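Local atomic coordinates of FAD dependent oxidoreductase domain-containing protein (Deinococcus radiodurans R1, PDB entry 3C4N), a protein that binds ADP and is probably an FAD-dependent oxidoreductase of unknown substrate. Residues 116-128 with 266-280. Sequence-based numbering, arbitrary orientation.
Sequences LEVEDRPLLHLLP and AQTPVLRASGLTLRP
Leu123, Leu124 and His125 pair in parallel with Val270, Leu271 and Arg272, joining strand 118-127 to the hairpin 270-280 in the mixed sheet that also holds 159-163, 167-169 and 284-288, apart from the sheet carrying 36-42. Leu124 N donates to Val270 O (2.8 Å), and its O accepts from Arg272 N (2.9 Å). On one face Leu124 CD1 lies beside Leu271 CD2. On the other, Leu123 CD1 packs on Val270 CG1 and over the guanidinium face of Arg272, whose NH1 is salt-bridged to Asp90.

Arg121 lies just before the first paired residues, where Pro122 adjoins Pro269. With CG anti to the backbone N (chi1 -160°), the CG and CD methylenes run alongside Thr268 O; CG also nears Pro269 CA, and CD packs against Val270 CG2 (3.6 Å) and Pro280 CG (3.5 Å). A bend at chi3 turns the guanidinium toward the loop 266-268. NH1 forms a salt bridge with Glu119 OE1 (3.1 Å), NH2 donates to Thr268 O (2.9 Å) from above the carbonyl plane, and NE bonds Thr168 OG1, as does Glu119 OE1. A leucine here would probably cost Glu119 its salt-bridge partner and the Thr268 carbonyl this donor. Arg279 NE donates to Pro83 O, while its NH1, 4.4 Å from Glu119 OE1, points no N-H there and acts through charge alone. Glu119 thus probably offsets two positive charges, and a water bonded to its OE1 and Arg279 NH2 extends the polar network.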
ATOM      1  N   LEU A 116       9.398 -16.939  -2.749  1.00 34.55           N
ATOM      2  CA  LEU A 116       8.089 -17.505  -2.452  1.00 24.06           C
ATOM      3  C   LEU A 116       8.303 -18.926  -1.945  1.00 18.58           C
ATOM      4  O   LEU A 116       8.579 -19.824  -2.728  1.00 22.06           O
ATOM      5  CB  LEU A 116       7.217 -17.523  -3.709  1.00 27.76           C
ATOM      6  CG  LEU A 116       5.717 -17.325  -3.473  1.00 23.93           C
ATOM      7  CD1 LEU A 116       4.943 -18.190  -4.463  1.00 32.44           C
ATOM      8  CD2 LEU A 116       5.346 -17.705  -2.065  1.00 28.84           C
ATOM      9  N   GLU A 117       8.192 -19.104  -0.633  1.00 23.76           N
ATOM     10  CA  GLU A 117       8.377 -20.400   0.020  1.00 28.38           C
ATOM     11  C   GLU A 117       7.423 -21.451  -0.528  1.00 29.97           C
ATOM     12  O   GLU A 117       6.211 -21.351  -0.332  1.00 26.40           O
ATOM     13  CB  GLU A 117       8.131 -20.284   1.532  1.00 34.25           C
ATOM     14  CG  GLU A 117       9.059 -19.352   2.293  1.00 39.70           C
ATOM     15  CD  GLU A 117      10.445 -19.930   2.476  1.00 53.14           C
ATOM     16  OE1 GLU A 117      11.309 -19.218   3.034  1.00 57.04           O
ATOM     17  OE2 GLU A 117      10.672 -21.093   2.065  1.00 55.71           O
ATOM     18  N   VAL A 118       7.966 -22.461  -1.200  1.00 24.09           N
ATOM     19  CA  VAL A 118       7.146 -23.535  -1.758  1.00 29.11           C
ATOM     20  C   VAL A 118       7.888 -24.860  -1.604  1.00 35.01           C
ATOM     21  O   VAL A 118       8.958 -25.053  -2.195  1.00 43.51           O
ATOM     22  CB  VAL A 118       6.859 -23.320  -3.267  1.00 23.07           C
ATOM     23  CG1 VAL A 118       5.975 -24.439  -3.787  1.00 16.80           C
ATOM     24  CG2 VAL A 118       6.213 -21.977  -3.501  1.00  9.59           C
ATOM     25  N   GLU A 119       7.328 -25.772  -0.815  1.00 29.64           N
ATOM     26  CA  GLU A 119       7.974 -27.060  -0.619  1.00 29.15           C
ATOM     27  C   GLU A 119       7.259 -28.189  -1.350  1.00 25.54           C
ATOM     28  O   GLU A 119       6.068 -28.092  -1.656  1.00 25.42           O
ATOM     29  CB  GLU A 119       8.109 -27.386   0.882  1.00 34.23           C
ATOM     30  CG  GLU A 119       6.830 -27.304   1.708  1.00 31.02           C
ATOM     31  CD  GLU A 119       6.651 -25.969   2.455  1.00 33.72           C
ATOM     32  OE1 GLU A 119       5.627 -25.819   3.157  1.00 28.88           O
ATOM     33  OE2 GLU A 119       7.521 -25.076   2.353  1.00 28.59           O
ATOM     34  N   ASP A 120       8.014 -29.235  -1.667  1.00 24.98           N
ATOM     35  CA  ASP A 120       7.480 -30.407  -2.347  1.00 23.73           C
ATOM     36  C   ASP A 120       6.911 -31.282  -1.258  1.00 24.61           C
ATOM     37  O   ASP A 120       7.619 -31.684  -0.336  1.00 29.19           O
ATOM     38  CB  ASP A 120       8.587 -31.147  -3.086  1.00 21.52           C
ATOM     39  CG  ASP A 120       9.263 -30.279  -4.118  1.00 36.04           C
ATOM     40  OD1 ASP A 120       8.548 -29.641  -4.919  1.00 31.86           O
ATOM     41  OD2 ASP A 120      10.508 -30.229  -4.134  1.00 47.89           O
ATOM     42  N   ARG A 121       5.629 -31.581  -1.352  1.00 24.94           N
ATOM     43  CA  ARG A 121       5.013 -32.379  -0.319  1.00 30.68           C
ATOM     44  C   ARG A 121       3.969 -33.277  -0.954  1.00 30.74           C
ATOM     45  O   ARG A 121       2.945 -32.804  -1.426  1.00 41.12           O
ATOM     46  CB  ARG A 121       4.368 -31.435   0.701  1.00 32.29           C
ATOM     47  CG  ARG A 121       4.083 -32.023   2.054  1.00 30.63           C
ATOM     48  CD  ARG A 121       3.189 -31.083   2.840  1.00 32.99           C
ATOM     49  NE  ARG A 121       3.848 -29.850   3.254  1.00 29.12           N
ATOM     50  CZ  ARG A 121       4.793 -29.781   4.185  1.00 38.68           C
ATOM     51  NH1 ARG A 121       5.329 -28.608   4.509  1.00 36.27           N
ATOM     52  NH2 ARG A 121       5.208 -30.886   4.787  1.00 45.27           N
ATOM     53  N   PRO A 122       4.221 -34.589  -0.989  1.00 30.23           N
ATOM     54  CA  PRO A 122       3.261 -35.522  -1.582  1.00 31.11           C
ATOM     55  C   PRO A 122       1.927 -35.486  -0.842  1.00 31.09           C
ATOM     56  O   PRO A 122       1.882 -35.208   0.363  1.00 25.74           O
ATOM     57  CB  PRO A 122       3.963 -36.869  -1.442  1.00 29.85           C
ATOM     58  CG  PRO A 122       4.743 -36.698  -0.184  1.00 24.62           C
ATOM     59  CD  PRO A 122       5.342 -35.319  -0.384  1.00 34.74           C
ATOM     60  N   LEU A 123       0.850 -35.772  -1.573  1.00 24.74           N
ATOM     61  CA  LEU A 123      -0.498 -35.771  -1.014  1.00 17.75           C
ATOM     62  C   LEU A 123      -1.115 -37.157  -1.143  1.00 23.74           C
ATOM     63  O   LEU A 123      -1.077 -37.753  -2.214  1.00 31.10           O
ATOM     64  CB  LEU A 123      -1.357 -34.731  -1.741  1.00 12.76           C
ATOM     65  CG  LEU A 123      -2.782 -34.495  -1.248  1.00 16.50           C
ATOM     66  CD1 LEU A 123      -3.260 -33.119  -1.669  1.00 11.38           C
ATOM     67  CD2 LEU A 123      -3.693 -35.571  -1.807  1.00 25.95           C
ATOM     68  N   LEU A 124      -1.673 -37.676  -0.050  1.00 19.20           N
ATOM     69  CA  LEU A 124      -2.284 -39.004  -0.082  1.00 21.23           C
ATOM     70  C   LEU A 124      -3.787 -38.948   0.143  1.00 22.15           C
ATOM     71  O   LEU A 124      -4.238 -38.354   1.114  1.00 27.48           O
ATOM     72  CB  LEU A 124      -1.672 -39.918   0.985  1.00 18.04           C
ATOM     73  CG  LEU A 124      -0.153 -40.056   1.099  1.00 20.01           C
ATOM     74  CD1 LEU A 124       0.149 -41.153   2.102  1.00 23.64           C
ATOM     75  CD2 LEU A 124       0.461 -40.398  -0.223  1.00 23.35           C
ATOM     76  N   HIS A 125      -4.554 -39.561  -0.759  1.00 26.46           N
ATOM     77  CA  HIS A 125      -6.019 -39.623  -0.648  1.00 26.64           C
ATOM     78  C   HIS A 125      -6.383 -41.014  -0.097  1.00 33.39           C
ATOM     79  O   HIS A 125      -6.730 -41.924  -0.854  1.00 28.99           O
ATOM     80  CB  HIS A 125      -6.668 -39.429  -2.025  1.00 31.82           C
ATOM     81  CG  HIS A 125      -8.169 -39.457  -2.008  1.00 40.88           C
ATOM     82  ND1 HIS A 125      -8.897 -39.967  -0.953  1.00 36.97           N
ATOM     83  CD2 HIS A 125      -9.076 -39.063  -2.934  1.00 36.55           C
ATOM     84  CE1 HIS A 125     -10.188 -39.887  -1.231  1.00 33.68           C
ATOM     85  NE2 HIS A 125     -10.323 -39.343  -2.427  1.00 31.15           N
ATOM     86  N   LEU A 126      -6.290 -41.166   1.224  1.00 34.26           N
ATOM     87  CA  LEU A 126      -6.594 -42.428   1.905  1.00 36.18           C
ATOM     88  C   LEU A 126      -7.955 -43.010   1.521  1.00 35.94           C
ATOM     89  O   LEU A 126      -8.961 -42.300   1.473  1.00 32.01           O
ATOM     90  CB  LEU A 126      -6.537 -42.230   3.422  1.00 37.87           C
ATOM     91  CG  LEU A 126      -5.228 -41.624   3.933  1.00 35.96           C
ATOM     92  CD1 LEU A 126      -5.430 -41.094   5.351  1.00 37.42           C
ATOM     93  CD2 LEU A 126      -4.122 -42.671   3.881  1.00 33.69           C
ATOM     94  N   LEU A 127      -7.976 -44.315   1.267  1.00 38.63           N
ATOM     95  CA  LEU A 127      -9.196 -45.007   0.868  1.00 38.37           C
ATOM     96  C   LEU A 127      -9.406 -46.299   1.651  1.00 41.65           C
ATOM     97  O   LEU A 127      -8.451 -46.882   2.158  1.00 45.18           O
ATOM     98  CB  LEU A 127      -9.128 -45.332  -0.622  1.00 37.15           C
ATOM     99  CG  LEU A 127      -9.017 -44.117  -1.536  1.00 38.41           C
ATOM    100  CD1 LEU A 127      -8.429 -44.531  -2.873  1.00 41.70           C
ATOM    101  CD2 LEU A 127     -10.390 -43.482  -1.693  1.00 36.04           C
ATOM    102  N   PRO A 128     -10.665 -46.759   1.757  1.00 43.08           N
ATOM    103  CA  PRO A 128     -11.009 -47.987   2.477  1.00 49.48           C
ATOM    104  C   PRO A 128     -10.665 -49.242   1.675  1.00 57.15           C
ATOM    105  O   PRO A 128      -9.496 -49.606   1.546  1.00 58.35           O
ATOM    106  CB  PRO A 128     -12.509 -47.834   2.705  1.00 50.68           C
ATOM    107  CG  PRO A 128     -12.950 -47.119   1.468  1.00 43.50           C
ATOM    108  CD  PRO A 128     -11.886 -46.056   1.317  1.00 48.36           C
ATOM    109  N   ALA A 266       8.316 -30.791   8.132  1.00 37.42           N
ATOM    110  CA  ALA A 266       8.377 -29.959   6.934  1.00 41.72           C
ATOM    111  C   ALA A 266       8.168 -30.785   5.675  1.00 42.91           C
ATOM    112  O   ALA A 266       7.844 -30.252   4.615  1.00 39.95           O
ATOM    113  CB  ALA A 266       9.721 -29.244   6.863  1.00 41.57           C
ATOM    114  N   GLN A 267       8.354 -32.092   5.796  1.00 38.90           N
ATOM    115  CA  GLN A 267       8.202 -32.962   4.653  1.00 41.33           C
ATOM    116  C   GLN A 267       7.119 -34.017   4.829  1.00 43.31           C
ATOM    117  O   GLN A 267       6.997 -34.933   4.012  1.00 43.50           O
ATOM    118  CB  GLN A 267       9.546 -33.606   4.344  1.00 46.56           C
ATOM    119  CG  GLN A 267      10.270 -34.105   5.568  1.00 51.67           C
ATOM    120  CD  GLN A 267      11.749 -34.314   5.307  1.00 61.62           C
ATOM    121  OE1 GLN A 267      12.456 -34.921   6.119  1.00 67.67           O
ATOM    122  NE2 GLN A 267      12.233 -33.804   4.169  1.00 51.02           N
ATOM    123  N   THR A 268       6.332 -33.888   5.896  1.00 41.51           N
ATOM    124  CA  THR A 268       5.241 -34.825   6.137  1.00 36.84           C
ATOM    125  C   THR A 268       4.163 -34.508   5.108  1.00 29.84           C
ATOM    126  O   THR A 268       3.696 -33.373   5.000  1.00 28.65           O
ATOM    127  CB  THR A 268       4.668 -34.712   7.582  1.00 34.32           C
ATOM    128  OG1 THR A 268       3.438 -35.439   7.664  1.00 40.18           O
ATOM    129  CG2 THR A 268       4.419 -33.280   7.960  1.00 42.47           C
ATOM    130  N   PRO A 269       3.767 -35.516   4.327  1.00 31.25           N
ATOM    131  CA  PRO A 269       2.747 -35.375   3.281  1.00 30.89           C
ATOM    132  C   PRO A 269       1.371 -34.867   3.711  1.00 26.15           C
ATOM    133  O   PRO A 269       0.986 -34.971   4.875  1.00 25.21           O
ATOM    134  CB  PRO A 269       2.697 -36.774   2.657  1.00 30.87           C
ATOM    135  CG  PRO A 269       3.128 -37.676   3.776  1.00 31.02           C
ATOM    136  CD  PRO A 269       4.234 -36.910   4.440  1.00 25.40           C
ATOM    137  N   VAL A 270       0.656 -34.280   2.755  1.00 18.19           N
ATOM    138  CA  VAL A 270      -0.691 -33.781   2.995  1.00 17.98           C
ATOM    139  C   VAL A 270      -1.561 -35.034   2.947  1.00 16.50           C
ATOM    140  O   VAL A 270      -1.327 -35.921   2.127  1.00 22.81           O
ATOM    141  CB  VAL A 270      -1.150 -32.799   1.875  1.00 14.87           C
ATOM    142  CG1 VAL A 270      -2.588 -32.375   2.100  1.00  8.15           C
ATOM    143  CG2 VAL A 270      -0.246 -31.576   1.846  1.00 16.00           C
ATOM    144  N   LEU A 271      -2.549 -35.119   3.829  1.00 18.72           N
ATOM    145  CA  LEU A 271      -3.428 -36.281   3.873  1.00 14.31           C
ATOM    146  C   LEU A 271      -4.867 -35.848   3.693  1.00 15.80           C
ATOM    147  O   LEU A 271      -5.257 -34.763   4.125  1.00 20.94           O
ATOM    148  CB  LEU A 271      -3.284 -36.997   5.216  1.00 23.06           C
ATOM    149  CG  LEU A 271      -1.874 -37.489   5.567  1.00 25.58           C
ATOM    150  CD1 LEU A 271      -1.759 -37.660   7.083  1.00 31.85           C
ATOM    151  CD2 LEU A 271      -1.587 -38.793   4.839  1.00 16.56           C
ATOM    152  N   ARG A 272      -5.652 -36.714   3.058  1.00 21.15           N
ATOM    153  CA  ARG A 272      -7.066 -36.472   2.792  1.00 10.78           C
ATOM    154  C   ARG A 272      -7.871 -37.728   3.065  1.00 18.88           C
ATOM    155  O   ARG A 272      -7.403 -38.835   2.819  1.00 20.58           O
ATOM    156  CB  ARG A 272      -7.256 -36.074   1.336  1.00  7.92           C
ATOM    157  CG  ARG A 272      -6.738 -34.701   1.010  1.00 18.46           C
ATOM    158  CD  ARG A 272      -7.181 -34.248  -0.375  1.00 16.78           C
ATOM    159  NE  ARG A 272      -6.978 -32.811  -0.529  1.00 20.31           N
ATOM    160  CZ  ARG A 272      -7.203 -32.138  -1.651  1.00 16.63           C
ATOM    161  NH1 ARG A 272      -7.640 -32.779  -2.728  1.00 23.65           N
ATOM    162  NH2 ARG A 272      -6.995 -30.828  -1.693  1.00  8.02           N
ATOM    163  N   ALA A 273      -9.088 -37.561   3.567  1.00 19.38           N
ATOM    164  CA  ALA A 273      -9.961 -38.702   3.853  1.00 24.89           C
ATOM    165  C   ALA A 273     -11.410 -38.234   3.770  1.00 22.84           C
ATOM    166  O   ALA A 273     -11.743 -37.171   4.281  1.00 28.42           O
ATOM    167  CB  ALA A 273      -9.661 -39.268   5.259  1.00 18.61           C
ATOM    168  N   SER A 274     -12.268 -39.022   3.132  1.00 16.74           N
ATOM    169  CA  SER A 274     -13.679 -38.661   2.997  1.00 25.02           C
ATOM    170  C   SER A 274     -13.910 -37.166   2.735  1.00 28.01           C
ATOM    171  O   SER A 274     -14.900 -36.594   3.193  1.00 30.25           O
ATOM    172  CB  SER A 274     -14.456 -39.068   4.253  1.00 28.95           C
ATOM    173  OG  SER A 274     -14.500 -40.477   4.405  1.00 30.05           O
ATOM    174  N   GLY A 275     -12.997 -36.535   2.002  1.00 31.20           N
ATOM    175  CA  GLY A 275     -13.147 -35.126   1.685  1.00 26.60           C
ATOM    176  C   GLY A 275     -12.476 -34.168   2.651  1.00 28.00           C
ATOM    177  O   GLY A 275     -12.410 -32.972   2.385  1.00 32.48           O
ATOM    178  N   LEU A 276     -11.985 -34.668   3.777  1.00 17.81           N
ATOM    179  CA  LEU A 276     -11.324 -33.798   4.726  1.00 17.00           C
ATOM    180  C   LEU A 276      -9.819 -33.777   4.450  1.00 18.92           C
ATOM    181  O   LEU A 276      -9.268 -34.751   3.941  1.00 18.85           O
ATOM    182  CB  LEU A 276     -11.616 -34.268   6.152  1.00 22.42           C
ATOM    183  CG  LEU A 276     -10.871 -33.603   7.314  1.00 24.44           C
ATOM    184  CD1 LEU A 276     -11.714 -33.711   8.566  1.00 20.84           C
ATOM    185  CD2 LEU A 276      -9.521 -34.262   7.503  1.00 13.97           C
ATOM    186  N   THR A 277      -9.152 -32.666   4.762  1.00 16.96           N
ATOM    187  CA  THR A 277      -7.712 -32.576   4.520  1.00 18.98           C
ATOM    188  C   THR A 277      -6.895 -32.230   5.775  1.00 18.02           C
ATOM    189  O   THR A 277      -7.318 -31.434   6.601  1.00 18.97           O
ATOM    190  CB  THR A 277      -7.395 -31.515   3.425  1.00  8.86           C
ATOM    191  OG1 THR A 277      -8.113 -31.830   2.229  1.00 17.22           O
ATOM    192  CG2 THR A 277      -5.919 -31.484   3.107  1.00  2.56           C
ATOM    193  N   LEU A 278      -5.727 -32.847   5.913  1.00 15.58           N
ATOM    194  CA  LEU A 278      -4.849 -32.551   7.026  1.00 11.12           C
ATOM    195  C   LEU A 278      -3.601 -31.911   6.422  1.00 15.03           C
ATOM    196  O   LEU A 278      -2.746 -32.586   5.836  1.00 15.63           O
ATOM    197  CB  LEU A 278      -4.515 -33.822   7.811  1.00 21.73           C
ATOM    198  CG  LEU A 278      -5.718 -34.410   8.578  1.00 27.11           C
ATOM    199  CD1 LEU A 278      -5.333 -35.703   9.314  1.00 16.64           C
ATOM    200  CD2 LEU A 278      -6.228 -33.371   9.582  1.00 19.39           C
ATOM    201  N   ARG A 279      -3.534 -30.584   6.544  1.00 19.32           N
ATOM    202  CA  ARG A 279      -2.441 -29.787   6.005  1.00 16.43           C
ATOM    203  C   ARG A 279      -1.379 -29.517   7.049  1.00 22.10           C
ATOM    204  O   ARG A 279      -1.562 -28.678   7.939  1.00 19.33           O
ATOM    205  CB  ARG A 279      -2.985 -28.454   5.466  1.00 16.68           C
ATOM    206  CG  ARG A 279      -1.960 -27.297   5.336  1.00 22.88           C
ATOM    207  CD  ARG A 279      -0.935 -27.505   4.224  1.00 25.46           C
ATOM    208  NE  ARG A 279      -0.472 -26.231   3.640  1.00 32.31           N
ATOM    209  CZ  ARG A 279       0.678 -25.618   3.925  1.00 21.43           C
ATOM    210  NH1 ARG A 279       1.528 -26.143   4.797  1.00 31.26           N
ATOM    211  NH2 ARG A 279       0.978 -24.473   3.335  1.00 21.50           N
ATOM    212  N   PRO A 280      -0.247 -30.234   6.964  1.00 28.43           N
ATOM    213  CA  PRO A 280       0.837 -30.027   7.931  1.00 20.91           C
ATOM    214  C   PRO A 280       1.331 -28.580   7.868  1.00 23.16           C
ATOM    215  O   PRO A 280       1.615 -28.058   6.791  1.00 20.71           O
ATOM    216  CB  PRO A 280       1.897 -31.034   7.484  1.00 22.36           C
ATOM    217  CG  PRO A 280       1.621 -31.192   6.006  1.00 24.91           C
ATOM    218  CD  PRO A 280       0.121 -31.247   5.957  1.00 23.30           C
TER
HETATM  219  O   HOH W   1       4.055 -23.878   3.457  1.00 26.58           O